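Long-range contact in fatty acid amide hydrolase (Candida albicans, PDB 6KVR), which probably hydrolyses monocarboxylic acid amides, fatty acid amides among them, to the carboxylate and ammonium, as a member of the amidase family: residues Y5-E18 and L415-A429. Numbering follows the deposited sequence.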
ATOM      1  N   TYR A   5      18.734  29.452 -13.213  1.00 35.40           N
ATOM      2  CA  TYR A   5      18.404  28.369 -12.294  1.00 35.04           C
ATOM      3  C   TYR A   5      19.147  28.480 -10.959  1.00 36.70           C
ATOM      4  O   TYR A   5      18.646  27.970  -9.944  1.00 34.74           O
ATOM      5  CB  TYR A   5      18.677  27.018 -12.974  1.00 33.63           C
ATOM      6  CG  TYR A   5      20.093  26.510 -12.822  1.00 33.35           C
ATOM      7  CD1 TYR A   5      21.147  27.106 -13.507  1.00 34.22           C
ATOM      8  CD2 TYR A   5      20.380  25.438 -11.985  1.00 34.58           C
ATOM      9  CE1 TYR A   5      22.457  26.632 -13.368  1.00 35.45           C
ATOM     10  CE2 TYR A   5      21.689  24.965 -11.832  1.00 33.47           C
ATOM     11  CZ  TYR A   5      22.717  25.564 -12.526  1.00 37.49           C
ATOM     12  OH  TYR A   5      24.005  25.095 -12.379  1.00 42.84           O
ATOM     13  N   GLU A   6      20.304  29.170 -10.922  1.00 32.52           N
ATOM     14  CA  GLU A   6      21.107  29.237  -9.698  1.00 32.01           C
ATOM     15  C   GLU A   6      20.401  29.957  -8.549  1.00 34.76           C
ATOM     16  O   GLU A   6      20.732  29.702  -7.386  1.00 35.65           O
ATOM     17  CB  GLU A   6      22.456  29.924  -9.954  1.00 28.62           C
ATOM     18  CG  GLU A   6      23.423  29.120 -10.797  1.00 35.39           C
ATOM     19  CD  GLU A   6      23.434  29.578 -12.246  1.00 40.06           C
ATOM     20  OE1 GLU A   6      22.475  30.273 -12.659  1.00 42.89           O
ATOM     21  OE2 GLU A   6      24.398  29.247 -12.971  1.00 44.84           O
ATOM     22  N   THR A   7      19.450  30.855  -8.828  1.00 33.70           N
ATOM     23  CA  THR A   7      18.754  31.518  -7.727  1.00 35.71           C
ATOM     24  C   THR A   7      17.825  30.579  -6.955  1.00 35.11           C
ATOM     25  O   THR A   7      17.367  30.948  -5.867  1.00 34.82           O
ATOM     26  CB  THR A   7      17.961  32.741  -8.230  1.00 40.44           C
ATOM     27  OG1 THR A   7      16.723  32.326  -8.812  1.00 44.12           O
ATOM     28  CG2 THR A   7      18.754  33.517  -9.274  1.00 39.39           C
ATOM     29  N   PHE A   8      17.543  29.376  -7.469  1.00 34.37           N
ATOM     30  CA  PHE A   8      16.779  28.396  -6.695  1.00 31.90           C
ATOM     31  C   PHE A   8      17.642  27.571  -5.751  1.00 34.63           C
ATOM     32  O   PHE A   8      17.084  26.878  -4.891  1.00 33.76           O
ATOM     33  CB  PHE A   8      16.044  27.420  -7.615  1.00 30.18           C
ATOM     34  CG  PHE A   8      14.936  28.043  -8.403  1.00 32.98           C
ATOM     35  CD1 PHE A   8      15.201  28.699  -9.594  1.00 30.60           C
ATOM     36  CD2 PHE A   8      13.625  27.957  -7.963  1.00 31.28           C
ATOM     37  CE1 PHE A   8      14.182  29.266 -10.327  1.00 31.65           C
ATOM     38  CE2 PHE A   8      12.606  28.522  -8.695  1.00 29.63           C
ATOM     39  CZ  PHE A   8      12.891  29.191  -9.874  1.00 28.81           C
ATOM     40  N   LEU A   9      18.968  27.623  -5.886  1.00 32.30           N
ATOM     41  CA  LEU A   9      19.874  26.706  -5.185  1.00 29.18           C
ATOM     42  C   LEU A   9      20.201  27.182  -3.777  1.00 29.80           C
ATOM     43  O   LEU A   9      21.365  27.287  -3.395  1.00 31.31           O
ATOM     44  CB  LEU A   9      21.147  26.514  -6.002  1.00 27.23           C
ATOM     45  CG  LEU A   9      20.949  26.214  -7.495  1.00 32.56           C
ATOM     46  CD1 LEU A   9      22.291  26.060  -8.190  1.00 32.41           C
ATOM     47  CD2 LEU A   9      20.089  24.978  -7.698  1.00 27.96           C
ATOM     48  N   ASN A  10      19.177  27.444  -2.967  1.00 27.82           N
ATOM     49  CA  ASN A  10      19.380  28.011  -1.639  1.00 32.90           C
ATOM     50  C   ASN A  10      18.863  27.096  -0.534  1.00 32.41           C
ATOM     51  O   ASN A  10      18.614  27.558   0.581  1.00 31.62           O
ATOM     52  CB  ASN A  10      18.707  29.380  -1.542  1.00 34.59           C
ATOM     53  CG  ASN A  10      17.188  29.275  -1.525  1.00 43.00           C
ATOM     54  OD1 ASN A  10      16.596  28.470  -2.264  1.00 41.01           O
ATOM     55  ND2 ASN A  10      16.545  30.084  -0.685  1.00 39.19           N
ATOM     56  N   LYS A  11      18.682  25.809  -0.820  1.00 31.52           N
ATOM     57  CA  LYS A  11      18.171  24.874   0.170  1.00 30.74           C
ATOM     58  C   LYS A  11      19.192  23.822   0.574  1.00 28.43           C
ATOM     59  O   LYS A  11      19.075  23.260   1.667  1.00 28.17           O
ATOM     60  CB  LYS A  11      16.901  24.175  -0.356  1.00 29.16           C
ATOM     61  CG  LYS A  11      15.760  25.125  -0.750  1.00 26.52           C
ATOM     62  CD  LYS A  11      15.283  25.951   0.446  1.00 32.46           C
ATOM     63  CE  LYS A  11      13.867  26.476   0.253  1.00 36.47           C
ATOM     64  NZ  LYS A  11      13.598  26.762  -1.192  1.00 45.85           N
ATOM     65  N   ASP A  12      20.175  23.539  -0.277  1.00 24.31           N
ATOM     66  CA  ASP A  12      21.241  22.590   0.035  1.00 26.37           C
ATOM     67  C   ASP A  12      22.532  23.272  -0.400  1.00 27.09           C
ATOM     68  O   ASP A  12      22.673  23.626  -1.590  1.00 29.89           O
ATOM     69  CB  ASP A  12      21.013  21.250  -0.682  1.00 25.87           C
ATOM     70  CG  ASP A  12      22.046  20.166  -0.304  1.00 32.64           C
ATOM     71  OD1 ASP A  12      21.671  18.955  -0.310  1.00 25.55           O
ATOM     72  OD2 ASP A  12      23.219  20.507  -0.002  1.00 30.13           O
ATOM     73  N   PRO A  13      23.483  23.501   0.506  1.00 28.64           N
ATOM     74  CA  PRO A  13      24.708  24.211   0.109  1.00 30.50           C
ATOM     75  C   PRO A  13      25.593  23.409  -0.830  1.00 34.36           C
ATOM     76  O   PRO A  13      26.420  24.009  -1.532  1.00 33.00           O
ATOM     77  CB  PRO A  13      25.405  24.497   1.449  1.00 34.09           C
ATOM     78  CG  PRO A  13      24.861  23.474   2.410  1.00 32.62           C
ATOM     79  CD  PRO A  13      23.452  23.185   1.949  1.00 34.63           C
ATOM     80  N   LEU A  14      25.440  22.083  -0.880  1.00 31.57           N
ATOM     81  CA  LEU A  14      26.148  21.246  -1.854  1.00 30.25           C
ATOM     82  C   LEU A  14      27.668  21.273  -1.640  1.00 32.13           C
ATOM     83  O   LEU A  14      28.446  21.235  -2.595  1.00 31.48           O
ATOM     84  CB  LEU A  14      25.804  21.661  -3.288  1.00 25.85           C
ATOM     85  CG  LEU A  14      24.340  21.702  -3.746  1.00 34.07           C
ATOM     86  CD1 LEU A  14      24.280  22.336  -5.117  1.00 33.11           C
ATOM     87  CD2 LEU A  14      23.712  20.305  -3.775  1.00 29.16           C
ATOM     88  N   ASP A  15      28.107  21.339  -0.383  1.00 29.17           N
ATOM     89  CA  ASP A  15      29.526  21.485  -0.086  1.00 34.85           C
ATOM     90  C   ASP A  15      30.175  20.220   0.463  1.00 36.82           C
ATOM     91  O   ASP A  15      31.374  20.238   0.753  1.00 43.87           O
ATOM     92  CB  ASP A  15      29.748  22.649   0.891  1.00 35.14           C
ATOM     93  CG  ASP A  15      28.939  22.512   2.170  1.00 42.14           C
ATOM     94  OD1 ASP A  15      28.231  21.497   2.350  1.00 45.06           O
ATOM     95  OD2 ASP A  15      29.019  23.433   3.012  1.00 52.66           O
ATOM     96  N   LYS A  16      29.431  19.131   0.617  1.00 36.11           N
ATOM     97  CA  LYS A  16      29.977  17.874   1.108  1.00 35.45           C
ATOM     98  C   LYS A  16      29.711  16.753   0.117  1.00 32.01           C
ATOM     99  O   LYS A  16      29.460  15.611   0.509  1.00 28.96           O
ATOM    100  CB  LYS A  16      29.394  17.515   2.480  1.00 39.11           C
ATOM    101  CG  LYS A  16      29.763  18.486   3.612  1.00 45.22           C
ATOM    102  CD  LYS A  16      29.355  17.975   5.019  1.00 50.80           C
ATOM    103  CE  LYS A  16      27.837  17.747   5.139  1.00 47.69           C
ATOM    104  NZ  LYS A  16      27.319  17.817   6.549  1.00 53.98           N
ATOM    105  N   TYR A  17      29.755  17.067  -1.185  1.00 27.68           N
ATOM    106  CA  TYR A  17      29.488  16.095  -2.243  1.00 30.24           C
ATOM    107  C   TYR A  17      30.706  15.857  -3.126  1.00 32.36           C
ATOM    108  O   TYR A  17      31.099  14.705  -3.326  1.00 34.41           O
ATOM    109  CB  TYR A  17      28.334  16.563  -3.145  1.00 30.21           C
ATOM    110  CG  TYR A  17      26.962  16.592  -2.526  1.00 28.80           C
ATOM    111  CD1 TYR A  17      26.589  17.615  -1.669  1.00 30.21           C
ATOM    112  CD2 TYR A  17      26.017  15.630  -2.849  1.00 29.11           C
ATOM    113  CE1 TYR A  17      25.330  17.667  -1.123  1.00 27.95           C
ATOM    114  CE2 TYR A  17      24.736  15.663  -2.301  1.00 28.44           C
ATOM    115  CZ  TYR A  17      24.403  16.688  -1.437  1.00 28.01           C
ATOM    116  OH  TYR A  17      23.144  16.751  -0.886  1.00 25.67           O
ATOM    117  N   GLU A  18      31.278  16.915  -3.705  1.00 31.77           N
ATOM    118  CA  GLU A  18      32.265  16.838  -4.771  1.00 35.20           C
ATOM    119  C   GLU A  18      33.686  16.995  -4.253  1.00 33.81           C
ATOM    120  O   GLU A  18      33.940  17.715  -3.289  1.00 33.21           O
ATOM    121  CB  GLU A  18      32.039  17.936  -5.806  1.00 36.45           C
ATOM    122  CG  GLU A  18      30.874  17.772  -6.717  1.00 35.87           C
ATOM    123  CD  GLU A  18      30.574  19.078  -7.439  1.00 37.92           C
ATOM    124  OE1 GLU A  18      30.397  20.103  -6.745  1.00 38.93           O
ATOM    125  OE2 GLU A  18      30.525  19.089  -8.685  1.00 37.47           O
ATOM    126  N   LEU A 415      29.050  17.098  -9.577  1.00 26.69           N
ATOM    127  CA  LEU A 415      27.602  17.248  -9.640  1.00 28.10           C
ATOM    128  C   LEU A 415      27.162  17.799 -10.995  1.00 31.51           C
ATOM    129  O   LEU A 415      27.702  18.794 -11.485  1.00 27.83           O
ATOM    130  CB  LEU A 415      27.134  18.167  -8.521  1.00 26.52           C
ATOM    131  CG  LEU A 415      27.308  17.563  -7.120  1.00 28.14           C
ATOM    132  CD1 LEU A 415      26.771  18.509  -6.071  1.00 29.46           C
ATOM    133  CD2 LEU A 415      26.611  16.218  -7.019  1.00 23.69           C
ATOM    134  N   THR A 416      26.183  17.137 -11.598  1.00 23.97           N
ATOM    135  CA  THR A 416      25.537  17.614 -12.816  1.00 26.32           C
ATOM    136  C   THR A 416      24.634  18.821 -12.515  1.00 24.24           C
ATOM    137  O   THR A 416      24.203  19.045 -11.377  1.00 25.06           O
ATOM    138  CB  THR A 416      24.768  16.435 -13.421  1.00 33.36           C
ATOM    139  OG1 THR A 416      25.686  15.596 -14.152  1.00 33.31           O
ATOM    140  CG2 THR A 416      23.586  16.852 -14.256  1.00 31.73           C
ATOM    141  N   LYS A 417      24.364  19.619 -13.550  1.00 20.80           N
ATOM    142  CA  LYS A 417      23.531  20.810 -13.384  1.00 26.48           C
ATOM    143  C   LYS A 417      22.139  20.462 -12.850  1.00 24.47           C
ATOM    144  O   LYS A 417      21.653  21.076 -11.891  1.00 22.71           O
ATOM    145  CB  LYS A 417      23.414  21.560 -14.717  1.00 24.74           C
ATOM    146  CG  LYS A 417      22.466  22.753 -14.652  1.00 31.08           C
ATOM    147  CD  LYS A 417      22.221  23.380 -16.011  1.00 31.29           C
ATOM    148  CE  LYS A 417      20.933  24.191 -15.981  1.00 34.00           C
ATOM    149  NZ  LYS A 417      20.519  24.588 -17.343  1.00 33.01           N
ATOM    150  N   LEU A 418      21.466  19.502 -13.476  1.00 21.09           N
ATOM    151  CA  LEU A 418      20.125  19.184 -12.989  1.00 22.65           C
ATOM    152  C   LEU A 418      20.153  18.391 -11.692  1.00 21.69           C
ATOM    153  O   LEU A 418      19.102  18.233 -11.068  1.00 22.71           O
ATOM    154  CB  LEU A 418      19.312  18.441 -14.063  1.00 17.73           C
ATOM    155  CG  LEU A 418      18.911  19.359 -15.232  1.00 21.37           C
ATOM    156  CD1 LEU A 418      17.966  18.683 -16.229  1.00 23.09           C
ATOM    157  CD2 LEU A 418      18.318  20.698 -14.720  1.00 19.63           C
ATOM    158  N   THR A 419      21.327  17.919 -11.264  1.00 20.11           N
ATOM    159  CA  THR A 419      21.454  17.276  -9.958  1.00 21.89           C
ATOM    160  C   THR A 419      21.427  18.324  -8.856  1.00 21.01           C
ATOM    161  O   THR A 419      20.702  18.175  -7.866  1.00 23.26           O
ATOM    162  CB  THR A 419      22.744  16.451  -9.897  1.00 21.81           C
ATOM    163  OG1 THR A 419      22.544  15.203 -10.566  1.00 26.06           O
ATOM    164  CG2 THR A 419      23.170  16.173  -8.472  1.00 23.64           C
ATOM    165  N   LYS A 420      22.210  19.394  -9.026  1.00 23.23           N
ATOM    166  CA  LYS A 420      22.093  20.567  -8.166  1.00 22.60           C
ATOM    167  C   LYS A 420      20.644  21.046  -8.094  1.00 22.88           C
ATOM    168  O   LYS A 420      20.152  21.425  -7.028  1.00 20.85           O
ATOM    169  CB  LYS A 420      22.998  21.681  -8.695  1.00 21.77           C
ATOM    170  CG  LYS A 420      24.487  21.310  -8.767  1.00 28.18           C
ATOM    171  CD  LYS A 420      25.321  22.470  -9.344  1.00 33.23           C
ATOM    172  CE  LYS A 420      26.816  22.249  -9.162  1.00 34.34           C
ATOM    173  NZ  LYS A 420      27.637  23.315  -9.829  1.00 47.39           N
ATOM    174  N   TRP A 421      19.950  21.022  -9.229  1.00 19.75           N
ATOM    175  CA  TRP A 421      18.560  21.451  -9.266  1.00 20.69           C
ATOM    176  C   TRP A 421      17.682  20.592  -8.347  1.00 22.30           C
ATOM    177  O   TRP A 421      16.946  21.122  -7.507  1.00 21.09           O
ATOM    178  CB  TRP A 421      18.062  21.412 -10.720  1.00 21.62           C
ATOM    179  CG  TRP A 421      16.631  21.758 -10.873  1.00 24.83           C
ATOM    180  CD1 TRP A 421      15.597  20.889 -11.096  1.00 24.36           C
ATOM    181  CD2 TRP A 421      16.042  23.065 -10.774  1.00 25.13           C
ATOM    182  NE1 TRP A 421      14.406  21.578 -11.165  1.00 21.97           N
ATOM    183  CE2 TRP A 421      14.649  22.911 -10.959  1.00 25.84           C
ATOM    184  CE3 TRP A 421      16.556  24.346 -10.555  1.00 24.97           C
ATOM    185  CZ2 TRP A 421      13.766  23.997 -10.946  1.00 28.11           C
ATOM    186  CZ3 TRP A 421      15.678  25.424 -10.533  1.00 28.98           C
ATOM    187  CH2 TRP A 421      14.300  25.243 -10.727  1.00 30.73           C
ATOM    188  N   ASN A 422      17.729  19.260  -8.496  1.00 21.91           N
ATOM    189  CA  ASN A 422      16.795  18.439  -7.722  1.00 23.12           C
ATOM    190  C   ASN A 422      17.218  18.295  -6.265  1.00 23.69           C
ATOM    191  O   ASN A 422      16.362  18.053  -5.406  1.00 22.57           O
ATOM    192  CB  ASN A 422      16.606  17.050  -8.366  1.00 21.70           C
ATOM    193  CG  ASN A 422      17.727  16.084  -8.035  1.00 25.65           C
ATOM    194  OD1 ASN A 422      17.822  15.550  -6.916  1.00 27.14           O
ATOM    195  ND2 ASN A 422      18.581  15.839  -9.011  1.00 25.54           N
ATOM    196  N   LEU A 423      18.510  18.458  -5.962  1.00 23.49           N
ATOM    197  CA  LEU A 423      18.933  18.485  -4.566  1.00 22.31           C
ATOM    198  C   LEU A 423      18.394  19.705  -3.833  1.00 21.93           C
ATOM    199  O   LEU A 423      18.350  19.695  -2.599  1.00 25.00           O
ATOM    200  CB  LEU A 423      20.461  18.433  -4.475  1.00 26.73           C
ATOM    201  CG  LEU A 423      21.015  17.065  -4.900  1.00 27.55           C
ATOM    202  CD1 LEU A 423      22.545  17.050  -4.947  1.00 26.65           C
ATOM    203  CD2 LEU A 423      20.469  15.958  -3.984  1.00 25.53           C
ATOM    204  N   ASN A 424      17.941  20.735  -4.552  1.00 20.64           N
ATOM    205  CA  ASN A 424      17.358  21.916  -3.916  1.00 24.10           C
ATOM    206  C   ASN A 424      15.827  21.956  -4.002  1.00 23.07           C
ATOM    207  O   ASN A 424      15.229  22.999  -3.704  1.00 21.32           O
ATOM    208  CB  ASN A 424      17.963  23.182  -4.531  1.00 23.40           C
ATOM    209  CG  ASN A 424      19.334  23.500  -3.950  1.00 26.71           C
ATOM    210  OD1 ASN A 424      19.444  24.263  -2.978  1.00 27.48           O
ATOM    211  ND2 ASN A 424      20.382  22.888  -4.515  1.00 18.57           N
ATOM    212  N   TYR A 425      15.188  20.822  -4.323  1.00 25.23           N
ATOM    213  CA  TYR A 425      13.759  20.793  -4.659  1.00 26.63           C
ATOM    214  C   TYR A 425      12.843  21.262  -3.531  1.00 30.23           C
ATOM    215  O   TYR A 425      11.934  22.077  -3.758  1.00 47.53           O
ATOM    216  CB  TYR A 425      13.351  19.389  -5.073  1.00 25.35           C
ATOM    217  CG  TYR A 425      13.126  19.333  -6.540  1.00 24.93           C
ATOM    218  CD1 TYR A 425      12.887  20.501  -7.249  1.00 22.30           C
ATOM    219  CD2 TYR A 425      13.166  18.128  -7.228  1.00 23.82           C
ATOM    220  CE1 TYR A 425      12.680  20.481  -8.609  1.00 26.13           C
ATOM    221  CE2 TYR A 425      12.973  18.096  -8.596  1.00 25.47           C
ATOM    222  CZ  TYR A 425      12.736  19.280  -9.282  1.00 22.71           C
ATOM    223  OH  TYR A 425      12.527  19.256 -10.646  1.00 24.85           O
ATOM    224  N   GLY A 426      12.962  20.689  -2.351  1.00 26.38           N
ATOM    225  CA  GLY A 426      11.894  20.989  -1.394  1.00 22.95           C
ATOM    226  C   GLY A 426      12.433  21.949  -0.350  1.00 29.73           C
ATOM    227  O   GLY A 426      12.597  23.147  -0.614  1.00 28.53           O
ATOM    228  N   GLU A 427      12.771  21.424   0.824  1.00 23.46           N
ATOM    229  CA  GLU A 427      13.636  22.132   1.753  1.00 27.75           C
ATOM    230  C   GLU A 427      15.070  21.604   1.698  1.00 28.53           C
ATOM    231  O   GLU A 427      15.821  21.745   2.668  1.00 26.10           O
ATOM    232  CB  GLU A 427      13.064  22.059   3.173  1.00 27.36           C
ATOM    233  CG  GLU A 427      11.636  22.640   3.292  1.00 30.08           C
ATOM    234  CD  GLU A 427      11.150  22.773   4.736  1.00 43.28           C
ATOM    235  OE1 GLU A 427      11.796  23.493   5.525  1.00 46.41           O
ATOM    236  OE2 GLU A 427      10.106  22.174   5.087  1.00 46.37           O
ATOM    237  N   GLY A 428      15.460  20.990   0.575  1.00 26.48           N
ATOM    238  CA  GLY A 428      16.814  20.520   0.350  1.00 21.51           C
ATOM    239  C   GLY A 428      17.424  19.714   1.481  1.00 26.83           C
ATOM    240  O   GLY A 428      16.948  18.620   1.808  1.00 23.68           O
ATOM    241  N   ALA A 429      18.483  20.249   2.096  1.00 23.36           N
ATOM    242  CA  ALA A 429      19.220  19.491   3.096  1.00 23.39           C
ATOM    243  C   ALA A 429      18.567  19.507   4.475  1.00 25.62           C
ATOM    244  O   ALA A 429      19.163  18.985   5.424  1.00 28.86           O
ATOM    245  CB  ALA A 429      20.657  20.011   3.207  1.00 24.98           C
TER
HETATM  246  O   HOH W   1      14.589  26.289  -4.168  1.00 27.45           O
HETATM  247  O   HOH W   2      12.422  24.434  -3.027  1.00 26.57           O
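In this amidase-family fold the N-terminal arm, residues 5-18, lies along one side of the short helix 417-423 and the turn that follows it, with the side-chain amide of Asn424 bonded to the arm's backbone at their middle. Asn424 OD1 takes two backbone N-H groups of the arm: Lys11 N at 2.8 Å, in the carbonyl plane, and Asp12 N at 2.9 Å, well above that plane. The other end of the amide turns back to the helix that precedes it, ND2 giving a nearly straight bond to Lys420 O (2.9 Å), which fixes the rotation of the group. Just beyond, Ala429 N binds Lys11 O, and Gly428, at positive phi, brings the backbone up beside Lys11, its N close to Lys11 CB.

At the start of the arm, aromatic rings meet the helix. Trp421 sets its CZ3-CH2 edge on the face of Phe8 in a T-shaped stack, centroids 4.9 Å apart and planes at 68°. With CG opposite its backbone N (chi1 177°), the indole stands out from the helix, roughly at right angles to its course, and its far edge reaches Phe8, while its NE1 bonds Tyr479 O. Lys417 lies extended across one face of Tyr5, CE 3.8 Å from the ring centroid as a CH-pi contact; its NZ adds a longer cation-pi contact and is held by Glu476 O and Tyr479 OH.

Farther along, Leu14 CD2 meets Leu423 CD1 at 3.7 Å, and that methyl also touches Tyr17 CE2. The Tyr17 hydroxyl donates to Asp12 OD1, which Asn401 ND2 also reaches, while Asp12 OD2 closes an Asx turn onto Leu14 N. At the arm's far end, Glu18 OE2 accepts from Leu415 N at 2.6 Å, the N-H arriving from above the carboxylate plane.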